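Local coordinates for Tol-Pal system protein TolB (Acinetobacter baumannii, PDB 7MX5), which probably serves, as the periplasmic component of the Tol-Pal system, in outer membrane invagination during cell division and in keeping the outer membrane intact, at residues L309-L318 with V329-G337; L49-I58 with W63-G74. One frame throughout, in Å; residues are numbered along the deposited sequence.

Contact 1 (L309-L318 with V329-G337); sequences LSADGKKIAL and VAIQDINTG
Residues 315-318 and 329-333 pair as antiparallel strands, the two inner strands of a four-stranded sheet. Strand 304-309 flanks the first and strand 339-344 the second. Ile316 and Gln332 form a hydrogen-bonded pair, with Ile316 N to Gln332 O and Gln332 N to Ile316 O both 3.0 Å. Leu318 and Ala330 repeat the pattern two residues on. Past the regular pairing, Ile334 N still gives a nearly straight bond to Lys314 O (2.9 Å, 177°), reaching it from above the carbonyl plane. Such a sheet is one blade of the beta-propeller of TolB, and this hairpin is its middle.

The side chains fall on two faces. On one, Ile316 and Ile334 cross at about a right angle, their CG1 atoms 3.8 Å apart. CG1 of Ile334 stands anti to its own carbonyl carbon (chi1 -72°), and CD1 beyond it packs on the backbone of Gly313 and Lys314. Gln332 lies on the same face, and its NE2 bonds to Leu297 O. On the other face Ile331 turns CD1 onto Ala317 CB, 3.7 Å away, and Phe353 of the strand 352-353 touches both residues. Farther along that face Lys315 bends at chi2 and chi4 and brings NZ to Asp333 OD2 as a salt-bridge pair, though the modelled distance is too short to be trusted in detail. The turn between strands 304-309 and 315-320 is held by Asp312. Its OD1 takes the N-H of Lys314 at 2.6 Å, an Asx turn, and also the hydroxyl of Ser310. Ser310 OG in turn accepts from Lys315 N.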
ATOM      1  N   LEU A 309       1.287   9.357   6.253  1.00 36.26           N
ATOM      2  CA  LEU A 309       0.239   9.257   7.258  1.00 35.98           C
ATOM      3  C   LEU A 309      -0.620   8.022   7.028  1.00 37.48           C
ATOM      4  O   LEU A 309      -0.927   7.668   5.887  1.00 39.06           O
ATOM      5  CB  LEU A 309      -0.651  10.504   7.244  1.00 37.18           C
ATOM      6  CG  LEU A 309      -0.081  11.804   7.813  1.00 36.94           C
ATOM      7  CD1 LEU A 309       0.767  11.536   9.045  1.00 28.75           C
ATOM      8  CD2 LEU A 309       0.716  12.550   6.756  1.00 42.36           C
ATOM      9  N   SER A 310      -1.006   7.373   8.122  1.00 37.57           N
ATOM     10  CA  SER A 310      -2.006   6.320   8.046  1.00 37.20           C
ATOM     11  C   SER A 310      -3.382   6.929   7.805  1.00 36.61           C
ATOM     12  O   SER A 310      -3.646   8.081   8.162  1.00 34.95           O
ATOM     13  CB  SER A 310      -2.010   5.487   9.329  1.00 41.73           C
ATOM     14  OG  SER A 310      -2.448   6.254  10.437  1.00 40.58           O
ATOM     15  N   ALA A 311      -4.263   6.142   7.181  1.00 39.84           N
ATOM     16  CA  ALA A 311      -5.593   6.642   6.847  1.00 41.51           C
ATOM     17  C   ALA A 311      -6.355   7.071   8.096  1.00 44.85           C
ATOM     18  O   ALA A 311      -7.112   8.048   8.066  1.00 47.37           O
ATOM     19  CB  ALA A 311      -6.376   5.580   6.075  1.00 45.62           C
ATOM     20  N   ASP A 312      -6.162   6.353   9.206  1.00 47.82           N
ATOM     21  CA  ASP A 312      -6.809   6.736  10.456  1.00 49.73           C
ATOM     22  C   ASP A 312      -6.237   8.033  11.014  1.00 47.49           C
ATOM     23  O   ASP A 312      -6.939   8.764  11.724  1.00 58.01           O
ATOM     24  CB  ASP A 312      -6.680   5.604  11.477  1.00 48.92           C
ATOM     25  CG  ASP A 312      -5.233   5.229  11.758  1.00 57.75           C
ATOM     26  OD1 ASP A 312      -4.460   6.091  12.225  1.00 57.04           O
ATOM     27  OD2 ASP A 312      -4.866   4.061  11.511  1.00 61.22           O
ATOM     28  N   GLY A 313      -4.978   8.333  10.714  1.00 41.58           N
ATOM     29  CA  GLY A 313      -4.365   9.567  11.161  1.00 42.06           C
ATOM     30  C   GLY A 313      -3.647   9.498  12.488  1.00 51.63           C
ATOM     31  O   GLY A 313      -3.351  10.549  13.066  1.00 51.25           O
ATOM     32  N   LYS A 314      -3.354   8.300  12.993  1.00 42.90           N
ATOM     33  CA  LYS A 314      -2.669   8.144  14.269  1.00 45.57           C
ATOM     34  C   LYS A 314      -1.272   7.553  14.135  1.00 41.39           C
ATOM     35  O   LYS A 314      -0.594   7.375  15.153  1.00 47.77           O
ATOM     36  CB  LYS A 314      -3.502   7.272  15.218  1.00 49.84           C
ATOM     37  CG  LYS A 314      -5.005   7.353  15.004  1.00 51.86           C
ATOM     38  CD  LYS A 314      -5.756   7.413  16.324  1.00 69.93           C
ATOM     39  CE  LYS A 314      -7.241   7.657  16.099  1.00 74.02           C
ATOM     40  NZ  LYS A 314      -7.482   8.754  15.120  1.00 72.32           N
ATOM     41  N   LYS A 315      -0.820   7.242  12.920  1.00 42.16           N
ATOM     42  CA  LYS A 315       0.475   6.611  12.715  1.00 28.35           C
ATOM     43  C   LYS A 315       1.241   7.317  11.605  1.00 40.06           C
ATOM     44  O   LYS A 315       0.651   7.937  10.715  1.00 39.16           O
ATOM     45  CB  LYS A 315       0.331   5.120  12.370  1.00 26.93           C
ATOM     46  CG  LYS A 315      -0.548   4.335  13.329  1.00 33.32           C
ATOM     47  CD  LYS A 315       0.257   3.809  14.506  1.00 44.38           C
ATOM     48  CE  LYS A 315      -0.564   2.847  15.351  1.00 52.26           C
ATOM     49  NZ  LYS A 315      -0.213   2.937  16.796  1.00 36.84           N
ATOM     50  N   ILE A 316       2.567   7.207  11.667  1.00 39.36           N
ATOM     51  CA  ILE A 316       3.464   7.771  10.667  1.00 27.28           C
ATOM     52  C   ILE A 316       4.471   6.698  10.276  1.00 33.35           C
ATOM     53  O   ILE A 316       5.201   6.188  11.133  1.00 40.73           O
ATOM     54  CB  ILE A 316       4.198   9.021  11.180  1.00 31.81           C
ATOM     55  CG1 ILE A 316       3.231  10.195  11.336  1.00 40.81           C
ATOM     56  CG2 ILE A 316       5.338   9.392  10.241  1.00 31.28           C
ATOM     57  CD1 ILE A 316       3.870  11.428  11.946  1.00 34.97           C
ATOM     58  N   ALA A 317       4.511   6.358   8.991  1.00 28.77           N
ATOM     59  CA  ALA A 317       5.564   5.518   8.439  1.00 34.13           C
ATOM     60  C   ALA A 317       6.642   6.419   7.855  1.00 30.86           C
ATOM     61  O   ALA A 317       6.344   7.308   7.051  1.00 36.89           O
ATOM     62  CB  ALA A 317       5.019   4.570   7.368  1.00 26.52           C
ATOM     63  N   LEU A 318       7.888   6.197   8.264  1.00 27.55           N
ATOM     64  CA  LEU A 318       8.967   7.105   7.909  1.00 39.27           C
ATOM     65  C   LEU A 318      10.257   6.323   7.718  1.00 31.36           C
ATOM     66  O   LEU A 318      10.323   5.115   7.957  1.00 26.49           O
ATOM     67  CB  LEU A 318       9.158   8.186   8.980  1.00 33.36           C
ATOM     68  CG  LEU A 318       9.651   7.701  10.347  1.00 36.09           C
ATOM     69  CD1 LEU A 318      10.554   8.740  10.989  1.00 37.34           C
ATOM     70  CD2 LEU A 318       8.484   7.368  11.267  1.00 24.03           C
ATOM     71  N   VAL A 329      12.863   1.463   8.278  1.00 36.06           N
ATOM     72  CA  VAL A 329      11.447   1.807   8.210  1.00 31.73           C
ATOM     73  C   VAL A 329      10.906   1.804   9.633  1.00 31.81           C
ATOM     74  O   VAL A 329      11.018   0.803  10.346  1.00 34.46           O
ATOM     75  CB  VAL A 329      10.675   0.826   7.318  1.00 36.65           C
ATOM     76  CG1 VAL A 329       9.189   1.153   7.329  1.00 38.45           C
ATOM     77  CG2 VAL A 329      11.222   0.857   5.900  1.00 41.00           C
ATOM     78  N   ALA A 330      10.341   2.930  10.059  1.00 35.85           N
ATOM     79  CA  ALA A 330       9.878   3.085  11.429  1.00 36.26           C
ATOM     80  C   ALA A 330       8.436   3.570  11.445  1.00 45.40           C
ATOM     81  O   ALA A 330       7.947   4.176  10.488  1.00 39.42           O
ATOM     82  CB  ALA A 330      10.765   4.057  12.218  1.00 34.09           C
ATOM     83  N   ILE A 331       7.761   3.292  12.558  1.00 37.76           N
ATOM     84  CA  ILE A 331       6.379   3.698  12.782  1.00 41.08           C
ATOM     85  C   ILE A 331       6.335   4.494  14.078  1.00 41.89           C
ATOM     86  O   ILE A 331       6.716   3.983  15.138  1.00 48.10           O
ATOM     87  CB  ILE A 331       5.430   2.492  12.854  1.00 42.27           C
ATOM     88  CG1 ILE A 331       5.557   1.626  11.600  1.00 34.18           C
ATOM     89  CG2 ILE A 331       3.992   2.958  13.042  1.00 34.05           C
ATOM     90  CD1 ILE A 331       5.229   2.355  10.319  1.00 39.06           C
ATOM     91  N   GLN A 332       5.873   5.738  13.997  1.00 37.25           N
ATOM     92  CA  GLN A 332       5.692   6.584  15.168  1.00 38.10           C
ATOM     93  C   GLN A 332       4.207   6.811  15.407  1.00 39.91           C
ATOM     94  O   GLN A 332       3.471   7.168  14.481  1.00 35.88           O
ATOM     95  CB  GLN A 332       6.405   7.928  15.008  1.00 33.02           C
ATOM     96  CG  GLN A 332       6.328   8.801  16.255  1.00 33.45           C
ATOM     97  CD  GLN A 332       6.954  10.168  16.065  1.00 44.63           C
ATOM     98  OE1 GLN A 332       8.177  10.312  16.083  1.00 51.87           O
ATOM     99  NE2 GLN A 332       6.116  11.184  15.893  1.00 51.25           N
ATOM    100  N   ASP A 333       3.772   6.602  16.646  1.00 37.73           N
ATOM    101  CA  ASP A 333       2.408   6.921  17.038  1.00 33.49           C
ATOM    102  C   ASP A 333       2.283   8.425  17.244  1.00 40.52           C
ATOM    103  O   ASP A 333       3.090   9.031  17.954  1.00 44.25           O
ATOM    104  CB  ASP A 333       2.029   6.170  18.313  1.00 47.79           C
ATOM    105  CG  ASP A 333       0.529   6.016  18.477  1.00 51.20           C
ATOM    106  OD1 ASP A 333      -0.125   6.983  18.921  1.00 48.09           O
ATOM    107  OD2 ASP A 333       0.004   4.928  18.157  1.00 52.36           O
ATOM    108  N   ILE A 334       1.274   9.028  16.614  1.00 46.49           N
ATOM    109  CA  ILE A 334       1.118  10.477  16.694  1.00 37.49           C
ATOM    110  C   ILE A 334       0.638  10.892  18.080  1.00 41.98           C
ATOM    111  O   ILE A 334       1.075  11.915  18.623  1.00 45.93           O
ATOM    112  CB  ILE A 334       0.167  10.968  15.586  1.00 41.74           C
ATOM    113  CG1 ILE A 334       0.852  10.868  14.222  1.00 42.01           C
ATOM    114  CG2 ILE A 334      -0.284  12.397  15.850  1.00 46.61           C
ATOM    115  CD1 ILE A 334      -0.107  10.788  13.057  1.00 43.56           C
ATOM    116  N   ASN A 335      -0.252  10.099  18.683  1.00 44.82           N
ATOM    117  CA  ASN A 335      -0.809  10.461  19.983  1.00 43.23           C
ATOM    118  C   ASN A 335       0.252  10.437  21.076  1.00 51.65           C
ATOM    119  O   ASN A 335       0.272  11.313  21.949  1.00 42.69           O
ATOM    120  CB  ASN A 335      -1.958   9.517  20.340  1.00 45.77           C
ATOM    121  CG  ASN A 335      -3.318  10.134  20.092  1.00 70.91           C
ATOM    122  OD1 ASN A 335      -3.555  10.748  19.050  1.00 61.74           O
ATOM    123  ND2 ASN A 335      -4.224   9.975  21.051  1.00 74.72           N
ATOM    124  N   THR A 336       1.147   9.447  21.044  1.00 52.15           N
ATOM    125  CA  THR A 336       2.092   9.224  22.129  1.00 44.61           C
ATOM    126  C   THR A 336       3.541   9.518  21.770  1.00 49.27           C
ATOM    127  O   THR A 336       4.351   9.720  22.679  1.00 45.08           O
ATOM    128  CB  THR A 336       1.996   7.772  22.621  1.00 48.64           C
ATOM    129  OG1 THR A 336       2.520   6.891  21.620  1.00 40.15           O
ATOM    130  CG2 THR A 336       0.547   7.401  22.901  1.00 57.12           C
ATOM    131  N   GLY A 337       3.888   9.545  20.485  1.00 44.38           N
ATOM    132  CA  GLY A 337       5.261   9.781  20.084  1.00 44.00           C
ATOM    133  C   GLY A 337       6.163   8.570  20.135  1.00 46.15           C
ATOM    134  O   GLY A 337       7.370   8.710  19.907  1.00 46.55           O
TER

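Contact 2 (L49-I58 with W63-G74)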
ATOM      1  N   LEU A  49      -6.536 -32.128   5.607  1.00 90.25           N
ATOM      2  CA  LEU A  49      -7.692 -31.751   6.410  1.00 81.57           C
ATOM      3  C   LEU A  49      -8.136 -32.903   7.305  1.00 75.04           C
ATOM      4  O   LEU A  49      -8.106 -34.064   6.885  1.00 79.59           O
ATOM      5  CB  LEU A  49      -8.852 -31.321   5.519  1.00 75.48           C
ATOM      6  CG  LEU A  49      -9.172 -29.831   5.622  1.00 71.24           C
ATOM      7  CD1 LEU A  49      -8.044 -29.023   5.030  1.00 70.42           C
ATOM      8  CD2 LEU A  49     -10.479 -29.517   4.922  1.00 72.81           C
ATOM      9  N   PRO A  50      -8.552 -32.586   8.534  1.00 74.16           N
ATOM     10  CA  PRO A  50      -8.979 -33.627   9.476  1.00 72.69           C
ATOM     11  C   PRO A  50     -10.444 -34.021   9.380  1.00 79.49           C
ATOM     12  O   PRO A  50     -10.835 -35.009  10.016  1.00 89.77           O
ATOM     13  CB  PRO A  50      -8.692 -32.969  10.831  1.00 72.15           C
ATOM     14  CG  PRO A  50      -8.999 -31.528  10.573  1.00 76.65           C
ATOM     15  CD  PRO A  50      -8.512 -31.256   9.167  1.00 69.89           C
ATOM     16  N   ALA A  51     -11.259 -33.291   8.625  1.00 86.73           N
ATOM     17  CA  ALA A  51     -12.687 -33.575   8.543  1.00 84.58           C
ATOM     18  C   ALA A  51     -13.180 -33.195   7.152  1.00 81.60           C
ATOM     19  O   ALA A  51     -12.391 -32.895   6.252  1.00 88.76           O
ATOM     20  CB  ALA A  51     -13.449 -32.838   9.651  1.00 83.08           C
ATOM     21  N   ASN A  52     -14.502 -33.208   6.980  1.00 92.65           N
ATOM     22  CA  ASN A  52     -15.132 -32.891   5.700  1.00110.78           C
ATOM     23  C   ASN A  52     -16.412 -32.117   5.981  1.00114.29           C
ATOM     24  O   ASN A  52     -17.365 -32.672   6.538  1.00115.71           O
ATOM     25  CB  ASN A  52     -15.423 -34.161   4.900  1.00115.33           C
ATOM     26  CG  ASN A  52     -15.806 -33.870   3.462  1.00113.90           C
ATOM     27  OD1 ASN A  52     -15.360 -32.884   2.876  1.00107.33           O
ATOM     28  ND2 ASN A  52     -16.636 -34.731   2.886  1.00115.24           N
ATOM     29  N   ALA A  53     -16.433 -30.842   5.601  1.00 75.55           N
ATOM     30  CA  ALA A  53     -17.585 -29.976   5.802  1.00 63.93           C
ATOM     31  C   ALA A  53     -17.946 -29.299   4.487  1.00 65.01           C
ATOM     32  O   ALA A  53     -17.176 -29.309   3.524  1.00 67.76           O
ATOM     33  CB  ALA A  53     -17.314 -28.926   6.889  1.00 52.91           C
ATOM     34  N   ALA A  54     -19.136 -28.704   4.455  1.00 57.78           N
ATOM     35  CA  ALA A  54     -19.635 -28.044   3.256  1.00 61.63           C
ATOM     36  C   ALA A  54     -20.592 -26.933   3.676  1.00 63.53           C
ATOM     37  O   ALA A  54     -20.644 -26.542   4.846  1.00 52.01           O
ATOM     38  CB  ALA A  54     -20.300 -29.056   2.316  1.00 52.59           C
ATOM     39  N   ILE A  55     -21.354 -26.423   2.707  1.00 61.41           N
ATOM     40  CA  ILE A  55     -22.297 -25.344   2.971  1.00 60.50           C
ATOM     41  C   ILE A  55     -23.417 -25.853   3.867  1.00 56.46           C
ATOM     42  O   ILE A  55     -24.074 -26.857   3.559  1.00 57.47           O
ATOM     43  CB  ILE A  55     -22.852 -24.780   1.654  1.00 62.14           C
ATOM     44  CG1 ILE A  55     -21.799 -23.915   0.958  1.00 59.69           C
ATOM     45  CG2 ILE A  55     -24.123 -23.981   1.905  1.00 53.23           C
ATOM     46  CD1 ILE A  55     -21.428 -22.668   1.728  1.00 53.14           C
ATOM     47  N   ASN A  56     -23.637 -25.160   4.986  1.00 60.49           N
ATOM     48  CA  ASN A  56     -24.684 -25.485   5.953  1.00 61.05           C
ATOM     49  C   ASN A  56     -24.571 -26.911   6.482  1.00 72.37           C
ATOM     50  O   ASN A  56     -25.567 -27.496   6.918  1.00 71.10           O
ATOM     51  CB  ASN A  56     -26.079 -25.246   5.362  1.00 73.04           C
ATOM     52  CG  ASN A  56     -26.408 -23.771   5.226  1.00 66.77           C
ATOM     53  OD1 ASN A  56     -25.662 -22.912   5.694  1.00 65.98           O
ATOM     54  ND2 ASN A  56     -27.531 -23.472   4.585  1.00 70.34           N
ATOM     55  N   GLN A  57     -23.367 -27.484   6.454  1.00 68.98           N
ATOM     56  CA  GLN A  57     -23.114 -28.811   7.015  1.00 72.21           C
ATOM     57  C   GLN A  57     -21.707 -28.800   7.601  1.00 67.05           C
ATOM     58  O   GLN A  57     -20.721 -28.929   6.868  1.00 60.17           O
ATOM     59  CB  GLN A  57     -23.268 -29.907   5.966  1.00 63.60           C
ATOM     60  CG  GLN A  57     -22.946 -31.300   6.490  1.00 73.47           C
ATOM     61  CD  GLN A  57     -21.855 -31.990   5.693  1.00 89.48           C
ATOM     62  OE1 GLN A  57     -21.996 -32.215   4.491  1.00 78.58           O
ATOM     63  NE2 GLN A  57     -20.756 -32.323   6.360  1.00 83.06           N
ATOM     64  N   ILE A  58     -21.618 -28.637   8.917  1.00 64.37           N
ATOM     65  CA  ILE A  58     -20.343 -28.686   9.623  1.00 65.68           C
ATOM     66  C   ILE A  58     -20.606 -29.104  11.062  1.00 69.28           C
ATOM     67  O   ILE A  58     -21.568 -28.652  11.691  1.00 71.33           O
ATOM     68  CB  ILE A  58     -19.594 -27.335   9.547  1.00 63.99           C
ATOM     69  CG1 ILE A  58     -18.230 -27.439  10.234  1.00 55.07           C
ATOM     70  CG2 ILE A  58     -20.428 -26.208  10.147  1.00 46.80           C
ATOM     71  CD1 ILE A  58     -17.306 -26.281   9.935  1.00 53.80           C
ATOM     72  N   TRP A  63     -13.276 -30.439  14.295  1.00 78.63           N
ATOM     73  CA  TRP A  63     -12.364 -29.331  14.044  1.00 75.73           C
ATOM     74  C   TRP A  63     -11.682 -28.857  15.318  1.00 74.26           C
ATOM     75  O   TRP A  63     -10.533 -28.403  15.266  1.00 72.86           O
ATOM     76  CB  TRP A  63     -13.105 -28.178  13.371  1.00 68.71           C
ATOM     77  CG  TRP A  63     -13.691 -28.571  12.060  1.00 71.43           C
ATOM     78  CD1 TRP A  63     -14.995 -28.871  11.801  1.00 65.14           C
ATOM     79  CD2 TRP A  63     -12.986 -28.735  10.824  1.00 68.75           C
ATOM     80  NE1 TRP A  63     -15.150 -29.199  10.476  1.00 65.01           N
ATOM     81  CE2 TRP A  63     -13.931 -29.122   9.854  1.00 68.89           C
ATOM     82  CE3 TRP A  63     -11.650 -28.581  10.442  1.00 63.12           C
ATOM     83  CZ2 TRP A  63     -13.582 -29.362   8.528  1.00 63.98           C
ATOM     84  CZ3 TRP A  63     -11.305 -28.819   9.125  1.00 65.77           C
ATOM     85  CH2 TRP A  63     -12.267 -29.205   8.183  1.00 70.91           C
ATOM     86  N   GLN A  64     -12.360 -28.949  16.464  1.00 69.93           N
ATOM     87  CA  GLN A  64     -11.670 -28.694  17.721  1.00 75.87           C
ATOM     88  C   GLN A  64     -10.584 -29.732  17.952  1.00 76.40           C
ATOM     89  O   GLN A  64      -9.483 -29.398  18.408  1.00 69.30           O
ATOM     90  CB  GLN A  64     -12.658 -28.682  18.891  1.00 79.72           C
ATOM     91  CG  GLN A  64     -12.056 -28.125  20.182  1.00 76.56           C
ATOM     92  CD  GLN A  64     -11.374 -29.165  21.068  1.00 87.46           C
ATOM     93  OE1 GLN A  64     -10.923 -30.213  20.613  1.00 87.55           O
ATOM     94  NE2 GLN A  64     -11.238 -28.834  22.341  1.00 83.96           N
ATOM     95  N   ALA A  65     -10.882 -31.000  17.653  1.00 72.65           N
ATOM     96  CA  ALA A  65      -9.937 -32.080  17.920  1.00 78.90           C
ATOM     97  C   ALA A  65      -8.597 -31.823  17.245  1.00 87.22           C
ATOM     98  O   ALA A  65      -7.539 -32.122  17.812  1.00 84.04           O
ATOM     99  CB  ALA A  65     -10.524 -33.414  17.461  1.00 88.04           C
ATOM    100  N   ALA A  66      -8.619 -31.262  16.039  1.00 79.57           N
ATOM    101  CA  ALA A  66      -7.405 -30.905  15.324  1.00 80.60           C
ATOM    102  C   ALA A  66      -6.909 -29.508  15.671  1.00 70.47           C
ATOM    103  O   ALA A  66      -6.008 -29.000  14.995  1.00 70.21           O
ATOM    104  CB  ALA A  66      -7.632 -31.016  13.815  1.00 85.33           C
ATOM    105  N   GLY A  67      -7.471 -28.881  16.700  1.00 70.82           N
ATOM    106  CA  GLY A  67      -7.056 -27.544  17.077  1.00 71.10           C
ATOM    107  C   GLY A  67      -7.354 -26.484  16.043  1.00 69.79           C
ATOM    108  O   GLY A  67      -6.596 -25.516  15.922  1.00 65.55           O
ATOM    109  N   ILE A  68      -8.437 -26.638  15.293  1.00 61.77           N
ATOM    110  CA  ILE A  68      -8.812 -25.705  14.236  1.00 61.74           C
ATOM    111  C   ILE A  68      -9.954 -24.837  14.755  1.00 57.01           C
ATOM    112  O   ILE A  68     -11.015 -25.377  15.104  1.00 59.70           O
ATOM    113  CB  ILE A  68      -9.223 -26.441  12.952  1.00 63.68           C
ATOM    114  CG1 ILE A  68      -8.195 -27.520  12.603  1.00 65.16           C
ATOM    115  CG2 ILE A  68      -9.391 -25.454  11.806  1.00 58.94           C
ATOM    116  CD1 ILE A  68      -6.916 -26.979  12.001  1.00 60.99           C
ATOM    117  N   PRO A  69      -9.788 -23.516  14.827  1.00 49.19           N
ATOM    118  CA  PRO A  69     -10.866 -22.664  15.343  1.00 53.97           C
ATOM    119  C   PRO A  69     -11.798 -22.126  14.267  1.00 55.51           C
ATOM    120  O   PRO A  69     -12.955 -21.805  14.557  1.00 54.90           O
ATOM    121  CB  PRO A  69     -10.107 -21.526  16.036  1.00 42.80           C
ATOM    122  CG  PRO A  69      -8.772 -21.467  15.343  1.00 42.65           C
ATOM    123  CD  PRO A  69      -8.533 -22.773  14.626  1.00 44.12           C
ATOM    124  N   TYR A  70     -11.322 -22.017  13.027  1.00 47.97           N
ATOM    125  CA  TYR A  70     -12.091 -21.394  11.957  1.00 38.91           C
ATOM    126  C   TYR A  70     -12.066 -22.274  10.717  1.00 47.15           C
ATOM    127  O   TYR A  70     -11.002 -22.753  10.309  1.00 49.74           O
ATOM    128  CB  TYR A  70     -11.544 -19.999  11.633  1.00 41.18           C
ATOM    129  CG  TYR A  70     -11.453 -19.096  12.842  1.00 43.51           C
ATOM    130  CD1 TYR A  70     -12.595 -18.718  13.536  1.00 44.32           C
ATOM    131  CD2 TYR A  70     -10.227 -18.626  13.293  1.00 45.28           C
ATOM    132  CE1 TYR A  70     -12.519 -17.896  14.645  1.00 43.11           C
ATOM    133  CE2 TYR A  70     -10.140 -17.803  14.401  1.00 48.61           C
ATOM    134  CZ  TYR A  70     -11.289 -17.441  15.072  1.00 48.84           C
ATOM    135  OH  TYR A  70     -11.208 -16.621  16.175  1.00 45.67           O
ATOM    136  N   VAL A  71     -13.240 -22.481  10.121  1.00 43.26           N
ATOM    137  CA  VAL A  71     -13.395 -23.298   8.924  1.00 39.90           C
ATOM    138  C   VAL A  71     -14.181 -22.504   7.891  1.00 39.41           C
ATOM    139  O   VAL A  71     -15.186 -21.864   8.220  1.00 43.58           O
ATOM    140  CB  VAL A  71     -14.103 -24.637   9.231  1.00 50.70           C
ATOM    141  CG1 VAL A  71     -14.138 -25.519   7.990  1.00 45.17           C
ATOM    142  CG2 VAL A  71     -13.417 -25.353  10.384  1.00 51.71           C
ATOM    143  N   VAL A  72     -13.725 -22.548   6.641  1.00 45.42           N
ATOM    144  CA  VAL A  72     -14.351 -21.833   5.535  1.00 38.14           C
ATOM    145  C   VAL A  72     -14.852 -22.852   4.522  1.00 38.37           C
ATOM    146  O   VAL A  72     -14.104 -23.751   4.117  1.00 35.37           O
ATOM    147  CB  VAL A  72     -13.375 -20.842   4.874  1.00 36.32           C
ATOM    148  CG1 VAL A  72     -14.021 -20.184   3.663  1.00 47.93           C
ATOM    149  CG2 VAL A  72     -12.920 -19.796   5.876  1.00 31.29           C
ATOM    150  N   THR A  73     -16.110 -22.713   4.115  1.00 43.22           N
ATOM    151  CA  THR A  73     -16.717 -23.573   3.112  1.00 49.01           C
ATOM    152  C   THR A  73     -17.263 -22.720   1.975  1.00 50.95           C
ATOM    153  O   THR A  73     -17.473 -21.514   2.124  1.00 45.00           O
ATOM    154  CB  THR A  73     -17.839 -24.427   3.714  1.00 45.34           C
ATOM    155  OG1 THR A  73     -18.633 -23.623   4.595  1.00 48.83           O
ATOM    156  CG2 THR A  73     -17.251 -25.589   4.499  1.00 40.41           C
ATOM    157  N   GLY A  74     -17.491 -23.357   0.828  1.00 52.67           N
ATOM    158  CA  GLY A  74     -17.950 -22.621  -0.334  1.00 54.63           C
ATOM    159  C   GLY A  74     -18.567 -23.511  -1.386  1.00 66.00           C
ATOM    160  O   GLY A  74     -18.313 -24.719  -1.442  1.00 61.37           O
TER
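Trp63, on the helix 60-65, lays its indole against the irregular segment 49-58 of the TolB amino-terminal domain. From CB, with CG anti to the carbonyl carbon and beside the backbone N (chi1 -61°), the indole is carried off the helix toward 49-58, where its atoms meet the loop. On the five-membered ring, CD1 and NE1 meet Ile58, whose CG1 comes within 3.6 Å of NE1. The two side chains cross at about a right angle. CE2 and CZ2 lie under Ala51 CB, which sits 4.0 Å from the centroid of the six-membered ring, 24° off its normal, as a CH-pi contact. Ala53 CB approaches CZ2 obliquely. CE3 and CZ3 meet the ring of Pro50, with CD 3.7 Å from CZ3. At the far edge, CH2 meets Leu49 CD2 close to the ring plane, also at 3.7 Å. On the face opposite Ala51, Val71 CG2, from the strand 70-78, sits toward the rim.

Two further contacts extend this packing. Pro50 CG rests on Ala66 CB at 3.6 Å, just past the helix, where Gly67 is the C-prime residue of a Schellman motif. Ile58 CD1 reaches Val71 CB at 3.7 Å, and these two side chains slide past each other in opposite directions. Beyond them, Thr73 CG2 packs on the backbone of Ala54, 3.5 Å from Ala54 O. Ala54 begins a type II turn that runs to Gln57, and Ile55 within it covers Gly74.

No hydrogen bond joins the two segments. The loop has no regular strand pairing here, and it is held to the helix and strand across this interface by apolar contacts, the largest share of them round one indole.

Overall arrangement
The two contacts lie in different parts of the chain, with centres about 39 Å apart and nearest atoms about 22 Å apart. They share no helix or strand. Contact 1 belongs to the propeller, and its centre is about 15 Å from the centre of the chain. That of contact 2, in the amino-terminal domain, is about 32 Å away from it. Both are partly buried, each with a couple of exposed residues among those that touch. Contact 1 joins neighbouring strands of one sheet, so backbone hydrogen bonds dominate, and a lysine and an aspartate add a charge pair whose modelled spacing is doubtful. Contact 2 joins a loop to a helix and a strand through apolar side chains.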